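Local structure of octopine dehydrogenase (Pecten maximus, 3IQD) at residues R30-F35 / E77-G82; G114-A119 / E142-A147; A248-C253 / K273-W278. The protein catalyses the NADH-dependent reductive condensation of L-arginine with pyruvate to give D-octopine, and the reverse oxidation. All coordinates share one frame; numbering follows the deposited sequence.

Contact 1: residues R30-F35 / E77-G82; sequences RVLTLF and EIAISG. With NAI (1,4-dihydronicotinamide adenine dinucleotide), chain B.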
loop_
_atom_site.group_PDB
_atom_site.type_symbol
_atom_site.label_atom_id
_atom_site.label_comp_id
_atom_site.label_asym_id
_atom_site.label_seq_id
_atom_site.Cartn_x
_atom_site.Cartn_y
_atom_site.Cartn_z
ATOM N N ARG A 30 3.797 9.990 18.974
ATOM C CA ARG A 30 5.052 10.615 18.572
ATOM C C ARG A 30 5.089 10.587 17.054
ATOM O O ARG A 30 4.980 9.521 16.453
ATOM C CB ARG A 30 6.267 9.854 19.122
ATOM C CG ARG A 30 6.258 9.563 20.628
ATOM C CD ARG A 30 5.731 8.158 20.925
ATOM N NE ARG A 30 6.054 7.721 22.284
ATOM C CZ ARG A 30 7.111 6.982 22.618
ATOM N NH1 ARG A 30 7.981 6.582 21.700
ATOM N NH2 ARG A 30 7.303 6.638 23.882
ATOM N N VAL A 31 5.214 11.753 16.430
ATOM C CA VAL A 31 5.314 11.822 14.978
ATOM C C VAL A 31 6.783 11.777 14.570
ATOM O O VAL A 31 7.585 12.605 15.013
ATOM C CB VAL A 31 4.635 13.090 14.407
ATOM C CG1 VAL A 31 4.742 13.126 12.891
ATOM C CG2 VAL A 31 3.172 13.148 14.817
ATOM N N LEU A 32 7.134 10.794 13.744
ATOM C CA LEU A 32 8.466 10.733 13.147
ATOM C C LEU A 32 8.413 11.050 11.659
ATOM O O LEU A 32 7.615 10.473 10.913
ATOM C CB LEU A 32 9.120 9.364 13.367
ATOM C CG LEU A 32 10.550 9.171 12.843
ATOM C CD1 LEU A 32 11.537 10.098 13.544
ATOM C CD2 LEU A 32 11.002 7.722 12.977
ATOM N N THR A 33 9.263 11.979 11.237
ATOM C CA THR A 33 9.446 12.255 9.818
ATOM C C THR A 33 10.916 12.556 9.537
ATOM O O THR A 33 11.504 13.450 10.150
ATOM C CB THR A 33 8.491 13.369 9.291
ATOM O OG1 THR A 33 8.989 13.896 8.056
ATOM C CG2 THR A 33 8.347 14.492 10.288
ATOM N N LEU A 34 11.501 11.786 8.624
ATOM C CA LEU A 34 12.922 11.909 8.300
ATOM C C LEU A 34 13.162 12.694 7.015
ATOM O O LEU A 34 14.305 12.806 6.569
ATOM C CB LEU A 34 13.571 10.530 8.173
ATOM C CG LEU A 34 13.324 9.478 9.255
ATOM C CD1 LEU A 34 13.547 8.099 8.658
ATOM C CD2 LEU A 34 14.195 9.701 10.487
ATOM N N PHE A 35 12.094 13.229 6.422
ATOM C CA PHE A 35 12.217 14.047 5.216
ATOM C C PHE A 35 12.826 15.409 5.537
ATOM O O PHE A 35 12.123 16.350 5.908
ATOM C CB PHE A 35 10.870 14.194 4.502
ATOM C CG PHE A 35 10.960 14.876 3.160
ATOM C CD1 PHE A 35 12.061 14.676 2.324
ATOM C CD2 PHE A 35 9.927 15.702 2.717
ATOM C CE1 PHE A 35 12.136 15.303 1.074
ATOM C CE2 PHE A 35 9.994 16.335 1.466
ATOM C CZ PHE A 35 11.100 16.134 0.647
ATOM N N GLU A 77 15.153 7.960 18.041
ATOM C CA GLU A 77 15.286 7.557 19.442
ATOM C C GLU A 77 14.124 8.062 20.297
ATOM O O GLU A 77 13.591 7.321 21.119
ATOM C CB GLU A 77 16.626 8.012 20.029
ATOM C CG GLU A 77 16.811 7.641 21.504
ATOM C CD GLU A 77 18.266 7.454 21.903
ATOM O OE1 GLU A 77 19.112 8.312 21.549
ATOM O OE2 GLU A 77 18.561 6.442 22.585
ATOM N N ILE A 78 13.735 9.319 20.100
ATOM C CA ILE A 78 12.590 9.876 20.810
ATOM C C ILE A 78 11.290 9.248 20.296
ATOM O O ILE A 78 10.405 8.908 21.082
ATOM C CB ILE A 78 12.553 11.427 20.726
ATOM C CG1 ILE A 78 13.791 12.023 21.415
ATOM C CG2 ILE A 78 11.278 11.981 21.368
ATOM C CD1 ILE A 78 13.946 13.538 21.287
ATOM N N ALA A 79 11.197 9.068 18.984
ATOM C CA ALA A 79 9.964 8.608 18.347
ATOM C C ALA A 79 9.654 7.117 18.554
ATOM O O ALA A 79 8.507 6.748 18.836
ATOM C CB ALA A 79 9.991 8.948 16.859
ATOM N N ILE A 80 10.677 6.276 18.419
ATOM C CA ILE A 80 10.502 4.825 18.370
ATOM C C ILE A 80 10.644 4.142 19.731
ATOM O O ILE A 80 9.981 3.137 19.992
ATOM C CB ILE A 80 11.481 4.176 17.339
ATOM C CG1 ILE A 80 11.229 4.708 15.921
ATOM C CG2 ILE A 80 11.417 2.642 17.381
ATOM C CD1 ILE A 80 9.858 4.345 15.319
ATOM N N SER A 81 11.512 4.682 20.586
ATOM C CA SER A 81 11.791 4.077 21.891
ATOM C C SER A 81 10.539 4.016 22.751
ATOM O O SER A 81 9.907 5.041 23.020
ATOM C CB SER A 81 12.900 4.825 22.631
ATOM O OG SER A 81 14.113 4.766 21.909
ATOM N N GLY A 82 10.182 2.803 23.161
ATOM C CA GLY A 82 9.023 2.583 24.009
ATOM C C GLY A 82 7.713 2.496 23.251
ATOM O O GLY A 82 6.666 2.233 23.856
HETATM P PA NAI B . 1.888 11.920 0.622
HETATM O O1A NAI B . 2.265 12.087 -0.803
HETATM O O2A NAI B . 0.998 12.999 1.104
HETATM O O5B NAI B . 3.221 11.853 1.504
HETATM C C5B NAI B . 4.249 12.801 1.368
HETATM C C4B NAI B . 5.274 12.443 2.431
HETATM O O4B NAI B . 6.222 11.523 1.918
HETATM C C3B NAI B . 6.071 13.631 2.921
HETATM O O3B NAI B . 5.409 14.280 3.969
HETATM C C2B NAI B . 7.348 12.978 3.390
HETATM O O2B NAI B . 7.237 12.598 4.743
HETATM C C1B NAI B . 7.486 11.746 2.503
HETATM N N9A NAI B . 8.494 12.013 1.456
HETATM C C8A NAI B . 8.302 12.657 0.255
HETATM N N7A NAI B . 9.482 12.706 -0.409
HETATM C C5A NAI B . 10.427 12.109 0.348
HETATM C C6A NAI B . 11.787 11.884 0.145
HETATM N N6A NAI B . 12.271 11.937 -1.091
HETATM N N1A NAI B . 12.522 11.230 1.122
HETATM C C2A NAI B . 11.902 10.795 2.286
HETATM N N3A NAI B . 10.546 11.023 2.480
HETATM C C4A NAI B . 9.821 11.668 1.524
HETATM O O3 NAI B . 1.224 10.470 0.851
HETATM P PN NAI B . -0.231 10.274 1.515
HETATM O O1N NAI B . -1.198 11.122 0.790
HETATM O O2N NAI B . -0.155 10.386 2.999
HETATM O O5D NAI B . -0.515 8.745 1.122
HETATM C C5D NAI B . 0.248 7.707 1.701
HETATM C C4D NAI B . 0.129 6.455 0.845
HETATM O O4D NAI B . -1.222 6.043 0.805
HETATM C C3D NAI B . 0.572 6.714 -0.587
HETATM O O3D NAI B . 1.385 5.643 -0.998
HETATM C C2D NAI B . -0.704 6.741 -1.402
HETATM O O2D NAI B . -0.517 6.097 -2.642
HETATM C C1D NAI B . -1.711 5.999 -0.524
HETATM N N1N NAI B . -3.086 6.545 -0.597
HETATM C C2N NAI B . -3.352 7.895 -0.530
HETATM C C3N NAI B . -4.670 8.367 -0.603
HETATM C C7N NAI B . -5.011 9.727 -0.061
HETATM O O7N NAI B . -3.988 10.608 0.347
HETATM N N7N NAI B . -6.294 10.077 0.027
HETATM C C4N NAI B . -5.714 7.447 -0.746
HETATM C C5N NAI B . -5.445 6.081 -0.804
HETATM C C6N NAI B . -4.120 5.645 -0.724
#
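R30 reaches from the strand 27-32 over the C-terminal end of the helix 76-80, where its guanidinium lies edge-on to two backbone carbonyls. NH1 takes both: it binds A79 O at 2.9 Å and S81 O at 2.8 Å, the latter the straighter bond, with an N-H...O angle of 160°. NH2 adds a third bond to the same S81 O at 3.2 Å, so that this oxygen is gripped end-on by two nitrogens. Both acceptors lie in the guanidinium plane, yet NH1 stands well above the carbonyl plane of A79 and less far above that of S81, whereas NH2 approaches S81 O within its carbonyl plane. A bend at chi2 (96°) turns the arginine chain toward these oxygens, and a salt bridge from NE to E28 helps to fix the rotation of the group. At the helix end, S81 OG folds back onto E77 O, 2.7 Å away. Next along the strand, L32 sets CB against A79 CB at 3.6 Å, while its CD2 meets I80 CG1 more loosely. C6 of the strand 3-8 touches L32, A79 and I80. Farther along, one face of F35 covers the adenine of NADH, CD1 lying 3.6 Å from C6A. The loop after the strand 27-32 thus borders the adenosine half of NADH, as is usual for the second strand of a Rossmann-type dinucleotide-binding fold.

Contact 2: residues G114-A119 / E142-A147; sequences GLPSQA and ETLPWA. With NAI (1,4-dihydronicotinamide adenine dinucleotide), chain B; AG2 (agmatine), chain C.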
loop_
_atom_site.group_PDB
_atom_site.type_symbol
_atom_site.label_atom_id
_atom_site.label_comp_id
_atom_site.label_asym_id
_atom_site.label_seq_id
_atom_site.Cartn_x
_atom_site.Cartn_y
_atom_site.Cartn_z
ATOM N N GLY A 114 2.087 -1.164 8.318
ATOM C CA GLY A 114 2.174 -0.528 7.008
ATOM C C GLY A 114 0.807 -0.012 6.608
ATOM O O GLY A 114 -0.089 -0.797 6.294
ATOM N N LEU A 115 0.640 1.307 6.615
ATOM C CA LEU A 115 -0.669 1.911 6.372
ATOM C C LEU A 115 -0.594 2.997 5.297
ATOM O O LEU A 115 -0.495 4.181 5.621
ATOM C CB LEU A 115 -1.231 2.484 7.684
ATOM C CG LEU A 115 -2.712 2.847 7.787
ATOM C CD1 LEU A 115 -3.539 1.623 8.064
ATOM C CD2 LEU A 115 -2.936 3.887 8.864
ATOM N N PRO A 116 -0.625 2.598 4.011
ATOM C CA PRO A 116 -0.659 1.234 3.507
ATOM C C PRO A 116 0.746 0.646 3.386
ATOM O O PRO A 116 1.738 1.365 3.532
ATOM C CB PRO A 116 -1.268 1.407 2.120
ATOM C CG PRO A 116 -0.772 2.714 1.673
ATOM C CD PRO A 116 -0.641 3.572 2.906
ATOM N N SER A 117 0.818 -0.656 3.129
ATOM C CA SER A 117 2.087 -1.356 2.992
ATOM C C SER A 117 2.691 -1.197 1.614
ATOM O O SER A 117 3.888 -0.933 1.475
ATOM C CB SER A 117 1.884 -2.846 3.250
ATOM O OG SER A 117 2.131 -3.141 4.603
ATOM N N GLN A 118 1.840 -1.360 0.602
ATOM C CA GLN A 118 2.264 -1.712 -0.753
ATOM C C GLN A 118 2.942 -3.088 -0.702
ATOM O O GLN A 118 3.081 -3.673 0.373
ATOM C CB GLN A 118 3.148 -0.621 -1.374
ATOM C CG GLN A 118 2.415 0.704 -1.597
ATOM C CD GLN A 118 1.325 0.592 -2.654
ATOM O OE1 GLN A 118 1.602 0.303 -3.830
ATOM N NE2 GLN A 118 0.075 0.822 -2.244
ATOM N N ALA A 119 3.334 -3.622 -1.850
ATOM C CA ALA A 119 3.895 -4.968 -1.891
ATOM C C ALA A 119 5.357 -4.996 -1.437
ATOM O O ALA A 119 6.101 -4.043 -1.664
ATOM C CB ALA A 119 3.740 -5.555 -3.279
ATOM N N GLU A 142 -4.260 -3.023 3.294
ATOM C CA GLU A 142 -4.467 -3.019 1.832
ATOM C C GLU A 142 -4.301 -1.648 1.156
ATOM O O GLU A 142 -3.602 -1.525 0.151
ATOM C CB GLU A 142 -5.814 -3.665 1.463
ATOM C CG GLU A 142 -7.031 -3.157 2.255
ATOM C CD GLU A 142 -8.350 -3.821 1.843
ATOM O OE1 GLU A 142 -8.383 -4.543 0.821
ATOM O OE2 GLU A 142 -9.361 -3.616 2.548
ATOM N N THR A 143 -4.943 -0.628 1.724
ATOM C CA THR A 143 -4.876 0.743 1.223
ATOM C C THR A 143 -4.986 1.717 2.403
ATOM O O THR A 143 -4.995 1.293 3.555
ATOM C CB THR A 143 -5.964 1.009 0.131
ATOM O OG1 THR A 143 -5.756 2.291 -0.471
ATOM C CG2 THR A 143 -7.368 0.949 0.698
ATOM N N LEU A 144 -5.055 3.014 2.124
ATOM C CA LEU A 144 -5.235 4.003 3.182
ATOM C C LEU A 144 -6.708 4.072 3.598
ATOM O O LEU A 144 -7.589 4.165 2.741
ATOM C CB LEU A 144 -4.731 5.377 2.730
ATOM C CG LEU A 144 -4.563 6.475 3.785
ATOM C CD1 LEU A 144 -3.325 6.245 4.649
ATOM C CD2 LEU A 144 -4.494 7.830 3.112
ATOM N N PRO A 145 -6.981 3.997 4.916
ATOM C CA PRO A 145 -8.342 4.072 5.473
ATOM C C PRO A 145 -9.201 5.221 4.932
ATOM O O PRO A 145 -10.417 5.061 4.770
ATOM C CB PRO A 145 -8.107 4.248 6.982
ATOM C CG PRO A 145 -6.617 4.342 7.178
ATOM C CD PRO A 145 -5.974 3.774 5.972
ATOM N N TRP A 146 -8.577 6.360 4.647
ATOM C CA TRP A 146 -9.319 7.555 4.245
ATOM C C TRP A 146 -8.907 8.049 2.872
ATOM O O TRP A 146 -7.825 7.725 2.380
ATOM C CB TRP A 146 -9.107 8.689 5.254
ATOM C CG TRP A 146 -8.920 8.223 6.657
ATOM C CD1 TRP A 146 -9.899 7.957 7.569
ATOM C CD2 TRP A 146 -7.676 7.949 7.311
ATOM N NE1 TRP A 146 -9.341 7.541 8.752
ATOM C CE2 TRP A 146 -7.978 7.526 8.622
ATOM C CE3 TRP A 146 -6.335 8.020 6.914
ATOM C CZ2 TRP A 146 -6.990 7.181 9.544
ATOM C CZ3 TRP A 146 -5.353 7.679 7.825
ATOM C CH2 TRP A 146 -5.686 7.264 9.129
ATOM N N ALA A 147 -9.796 8.822 2.259
ATOM C CA ALA A 147 -9.429 9.707 1.171
ATOM C C ALA A 147 -9.227 11.061 1.841
ATOM O O ALA A 147 -10.183 11.665 2.338
ATOM C CB ALA A 147 -10.532 9.767 0.126
HETATM P PA NAI B . 1.888 11.920 0.622
HETATM O O1A NAI B . 2.265 12.087 -0.803
HETATM O O2A NAI B . 0.998 12.999 1.104
HETATM O O5B NAI B . 3.221 11.853 1.504
HETATM C C5B NAI B . 4.249 12.801 1.368
HETATM C C4B NAI B . 5.274 12.443 2.431
HETATM O O4B NAI B . 6.222 11.523 1.918
HETATM C C3B NAI B . 6.071 13.631 2.921
HETATM O O3B NAI B . 5.409 14.280 3.969
HETATM C C2B NAI B . 7.348 12.978 3.390
HETATM O O2B NAI B . 7.237 12.598 4.743
HETATM C C1B NAI B . 7.486 11.746 2.503
HETATM N N9A NAI B . 8.494 12.013 1.456
HETATM C C8A NAI B . 8.302 12.657 0.255
HETATM N N7A NAI B . 9.482 12.706 -0.409
HETATM C C5A NAI B . 10.427 12.109 0.348
HETATM C C6A NAI B . 11.787 11.884 0.145
HETATM N N6A NAI B . 12.271 11.937 -1.091
HETATM N N1A NAI B . 12.522 11.230 1.122
HETATM C C2A NAI B . 11.902 10.795 2.286
HETATM N N3A NAI B . 10.546 11.023 2.480
HETATM C C4A NAI B . 9.821 11.668 1.524
HETATM O O3 NAI B . 1.224 10.470 0.851
HETATM P PN NAI B . -0.231 10.274 1.515
HETATM O O1N NAI B . -1.198 11.122 0.790
HETATM O O2N NAI B . -0.155 10.386 2.999
HETATM O O5D NAI B . -0.515 8.745 1.122
HETATM C C5D NAI B . 0.248 7.707 1.701
HETATM C C4D NAI B . 0.129 6.455 0.845
HETATM O O4D NAI B . -1.222 6.043 0.805
HETATM C C3D NAI B . 0.572 6.714 -0.587
HETATM O O3D NAI B . 1.385 5.643 -0.998
HETATM C C2D NAI B . -0.704 6.741 -1.402
HETATM O O2D NAI B . -0.517 6.097 -2.642
HETATM C C1D NAI B . -1.711 5.999 -0.524
HETATM N N1N NAI B . -3.086 6.545 -0.597
HETATM C C2N NAI B . -3.352 7.895 -0.530
HETATM C C3N NAI B . -4.670 8.367 -0.603
HETATM C C7N NAI B . -5.011 9.727 -0.061
HETATM O O7N NAI B . -3.988 10.608 0.347
HETATM N N7N NAI B . -6.294 10.077 0.027
HETATM C C4N NAI B . -5.714 7.447 -0.746
HETATM C C5N NAI B . -5.445 6.081 -0.804
HETATM C C6N NAI B . -4.120 5.645 -0.724
HETATM N N AG2 C . -4.516 2.016 -5.264
HETATM C CA AG2 C . -4.960 1.366 -3.999
HETATM C CB AG2 C . -6.272 0.615 -4.223
HETATM C CG AG2 C . -6.719 -0.247 -3.053
HETATM C CD AG2 C . -6.173 -1.666 -3.156
HETATM N NE AG2 C . -7.163 -2.666 -2.759
HETATM C CZ AG2 C . -6.867 -3.849 -2.224
HETATM N NH1 AG2 C . -5.604 -4.196 -2.011
HETATM N NH2 AG2 C . -7.840 -4.688 -1.899
#
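P116 and L144 approach each other beside the nicotinamide end of NADH, each also touching the cofactor. P116 CD lies 3.3 Å from the ribose O4D, and L144 CB is 3.5 Å from the nicotinamide C6N, while CD2 of the same leucine reaches the carboxamide side of the ring. Between the two segments the contact is van der Waals packing, side chains against backbone as well as against each other: P116 CB rests on the backbone of T143, 3.7 Å from its carbonyl carbon, and L144 CD1 sits 3.6 Å from L115 O. With CG anti to the backbone N (chi1 -168°), the L144 side chain can place one methyl on the loop and the other on the cofactor. The agmatine is met from the segment 142-147: E142 OE1 approaches its NH2 at 2.8 Å, and T143 CB packs on its CG at 3.5 Å. The second carboxylate oxygen, E142 OE2, accepts from A167 N, which helps to position the group beside the guanidinium.

One layer out, L115 CG meets P145 CD at 3.8 Å, and a face of the W146 ring lies against P145 CG. H188 touches L115 and P145 and brings its ring near-parallel to that of W146. L115 O is held by T89 OG1, and the peptide before P116 is cis. Together the segments form part of the catalytic cleft of this opine dehydrogenase, which holds NADH and agmatine here and includes T143 and Q118, two pyruvate-binding residues.

Contact 3: residues A248-C253 / K273-W278; sequences ACSNEC and KDIYQW. With AG2 (agmatine), chain C.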
loop_
_atom_site.group_PDB
_atom_site.type_symbol
_atom_site.label_atom_id
_atom_site.label_comp_id
_atom_site.label_asym_id
_atom_site.label_seq_id
_atom_site.Cartn_x
_atom_site.Cartn_y
_atom_site.Cartn_z
ATOM N N ALA A 248 -7.572 -11.755 -16.644
ATOM C CA ALA A 248 -6.397 -12.590 -16.904
ATOM C C ALA A 248 -5.355 -12.465 -15.795
ATOM O O ALA A 248 -4.854 -13.471 -15.284
ATOM C CB ALA A 248 -5.788 -12.246 -18.254
ATOM N N CYS A 249 -5.047 -11.225 -15.426
ATOM C CA CYS A 249 -4.121 -10.931 -14.335
ATOM C C CYS A 249 -4.588 -11.486 -12.989
ATOM O O CYS A 249 -3.785 -12.038 -12.233
ATOM C CB CYS A 249 -3.938 -9.429 -14.211
ATOM S SG CYS A 249 -3.045 -8.673 -15.549
ATOM N N SER A 250 -5.879 -11.312 -12.700
ATOM C CA SER A 250 -6.502 -11.815 -11.475
ATOM C C SER A 250 -6.410 -13.338 -11.372
ATOM O O SER A 250 -6.165 -13.876 -10.288
ATOM C CB SER A 250 -7.961 -11.369 -11.409
ATOM O OG SER A 250 -8.723 -12.201 -10.553
ATOM N N ASN A 251 -6.616 -14.022 -12.500
ATOM C CA ASN A 251 -6.454 -15.473 -12.575
ATOM C C ASN A 251 -5.017 -15.887 -12.300
ATOM O O ASN A 251 -4.768 -16.866 -11.596
ATOM C CB ASN A 251 -6.901 -16.000 -13.939
ATOM C CG ASN A 251 -8.392 -15.870 -14.149
ATOM O OD1 ASN A 251 -9.095 -15.271 -13.335
ATOM N ND2 ASN A 251 -8.885 -16.427 -15.247
ATOM N N GLU A 252 -4.079 -15.125 -12.854
ATOM C CA GLU A 252 -2.659 -15.332 -12.602
ATOM C C GLU A 252 -2.337 -15.174 -11.112
ATOM O O GLU A 252 -1.423 -15.823 -10.599
ATOM C CB GLU A 252 -1.814 -14.391 -13.475
ATOM C CG GLU A 252 -1.860 -14.743 -14.970
ATOM C CD GLU A 252 -1.021 -13.827 -15.857
ATOM O OE1 GLU A 252 -0.552 -12.766 -15.397
ATOM O OE2 GLU A 252 -0.825 -14.173 -17.036
ATOM N N CYS A 253 -3.106 -14.331 -10.424
ATOM C CA CYS A 253 -3.001 -14.172 -8.971
ATOM C C CYS A 253 -3.427 -15.443 -8.248
ATOM O O CYS A 253 -2.754 -15.894 -7.315
ATOM C CB CYS A 253 -3.854 -12.995 -8.484
ATOM S SG CYS A 253 -3.210 -11.360 -8.886
ATOM N N LYS A 273 -9.269 -14.115 -4.329
ATOM C CA LYS A 273 -10.494 -14.212 -5.103
ATOM C C LYS A 273 -10.378 -13.451 -6.416
ATOM O O LYS A 273 -9.419 -12.707 -6.631
ATOM C CB LYS A 273 -11.693 -13.727 -4.276
ATOM C CG LYS A 273 -11.436 -12.465 -3.441
ATOM C CD LYS A 273 -12.541 -12.223 -2.407
ATOM C CE LYS A 273 -12.458 -13.214 -1.246
ATOM N NZ LYS A 273 -13.717 -13.272 -0.456
ATOM N N ASP A 274 -11.350 -13.671 -7.298
ATOM C CA ASP A 274 -11.436 -12.953 -8.553
ATOM C C ASP A 274 -11.611 -11.479 -8.278
ATOM O O ASP A 274 -12.300 -11.094 -7.336
ATOM C CB ASP A 274 -12.621 -13.459 -9.379
ATOM C CG ASP A 274 -12.233 -14.560 -10.344
ATOM O OD1 ASP A 274 -12.773 -15.682 -10.211
ATOM O OD2 ASP A 274 -11.387 -14.300 -11.237
ATOM N N ILE A 275 -10.977 -10.659 -9.107
ATOM C CA ILE A 275 -11.138 -9.214 -9.038
ATOM C C ILE A 275 -12.620 -8.825 -9.155
ATOM O O ILE A 275 -13.084 -7.912 -8.469
ATOM C CB ILE A 275 -10.260 -8.495 -10.100
ATOM C CG1 ILE A 275 -10.228 -6.987 -9.845
ATOM C CG2 ILE A 275 -10.702 -8.842 -11.534
ATOM C CD1 ILE A 275 -8.970 -6.325 -10.342
ATOM N N TYR A 276 -13.351 -9.545 -10.006
ATOM C CA TYR A 276 -14.785 -9.335 -10.182
ATOM C C TYR A 276 -15.534 -9.676 -8.903
ATOM O O TYR A 276 -16.401 -8.921 -8.458
ATOM C CB TYR A 276 -15.308 -10.172 -11.354
ATOM C CG TYR A 276 -16.814 -10.179 -11.508
ATOM C CD1 TYR A 276 -17.538 -8.988 -11.543
ATOM C CD2 TYR A 276 -17.512 -11.374 -11.637
ATOM C CE1 TYR A 276 -18.915 -8.988 -11.691
ATOM C CE2 TYR A 276 -18.894 -11.385 -11.790
ATOM C CZ TYR A 276 -19.586 -10.185 -11.814
ATOM O OH TYR A 276 -20.951 -10.178 -11.957
ATOM N N GLN A 277 -15.179 -10.819 -8.323
ATOM C CA GLN A 277 -15.719 -11.269 -7.052
ATOM C C GLN A 277 -15.330 -10.296 -5.939
ATOM O O GLN A 277 -16.072 -10.120 -4.971
ATOM C CB GLN A 277 -15.195 -12.673 -6.752
ATOM C CG GLN A 277 -15.908 -13.411 -5.638
ATOM C CD GLN A 277 -15.470 -14.865 -5.533
ATOM O OE1 GLN A 277 -14.327 -15.217 -5.861
ATOM N NE2 GLN A 277 -16.380 -15.723 -5.071
ATOM N N TRP A 278 -14.168 -9.661 -6.091
ATOM C CA TRP A 278 -13.683 -8.682 -5.124
ATOM C C TRP A 278 -14.456 -7.370 -5.207
ATOM O O TRP A 278 -14.810 -6.795 -4.176
ATOM C CB TRP A 278 -12.179 -8.433 -5.297
ATOM C CG TRP A 278 -11.647 -7.370 -4.380
ATOM C CD1 TRP A 278 -11.217 -7.535 -3.093
ATOM C CD2 TRP A 278 -11.503 -5.977 -4.675
ATOM N NE1 TRP A 278 -10.809 -6.332 -2.572
ATOM C CE2 TRP A 278 -10.975 -5.358 -3.520
ATOM C CE3 TRP A 278 -11.772 -5.188 -5.804
ATOM C CZ2 TRP A 278 -10.709 -3.985 -3.461
ATOM C CZ3 TRP A 278 -11.507 -3.823 -5.746
ATOM C CH2 TRP A 278 -10.980 -3.237 -4.581
HETATM N N AG2 C . -4.516 2.016 -5.264
HETATM C CA AG2 C . -4.960 1.366 -3.999
HETATM C CB AG2 C . -6.272 0.615 -4.223
HETATM C CG AG2 C . -6.719 -0.247 -3.053
HETATM C CD AG2 C . -6.173 -1.666 -3.156
HETATM N NE AG2 C . -7.163 -2.666 -2.759
HETATM C CZ AG2 C . -6.867 -3.849 -2.224
HETATM N NH1 AG2 C . -5.604 -4.196 -2.011
HETATM N NH2 AG2 C . -7.840 -4.688 -1.899
#
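S250 OG accepts a hydrogen bond from I275 N at 3.1 Å, with an N-H...O angle of 156°, and so takes up a backbone N-H at the start of the helix 275-283. The same hydroxyl donates a weak bond to D274 OD2, 3.5 Å away. Its first torsion, 158°, holds OG roughly opposite the backbone N and directed at the neighbouring helix. D274 occupies the N-cap position, but its own side chain makes no capping bond; the serine of another helix binds the first N-H instead. The carboxylate also has a long, weak ion pair with K254. This helix-to-helix join lies in the alpha-helical domain of the octopine/nopaline dehydrogenase family, connecting the long helix 240-263 with the start of 275-283. Around the polar centre, I275 CG2 packs on S250 CB at 3.7 Å, and L293 of the helix 293-298 also touches the isoleucine. Just before the helix 275-283, K273 O accepts from Y208 OH, while K273 NZ forms a salt bridge with E281. A turn further along, W278 meets the agmatine obliquely, its CZ2 3.3 Å from NH2; the indole also packs edge-to-face with Y282.

How the contacts relate
The three contacts follow one another along the chain, each closing before the next opens. Contacts 1 and 2 both reach the nucleotide-binding sheet and touch the same NADH, at its adenine and nicotinamide ends, with centres about 20 Å apart. Contact 3 lies in the helical domain, its centre again about 20 Å from that of contact 2 but about 39 Å from that of contact 1, on the other side of the chain's centre. Contacts 2 and 3 come within about 5 Å at their nearest atoms and share agmatine. Contact 2 thus occupies the middle of the series, touching both NADH and agmatine, which is arginine without its carboxylate, where the nucleotide-binding and helical parts face each other.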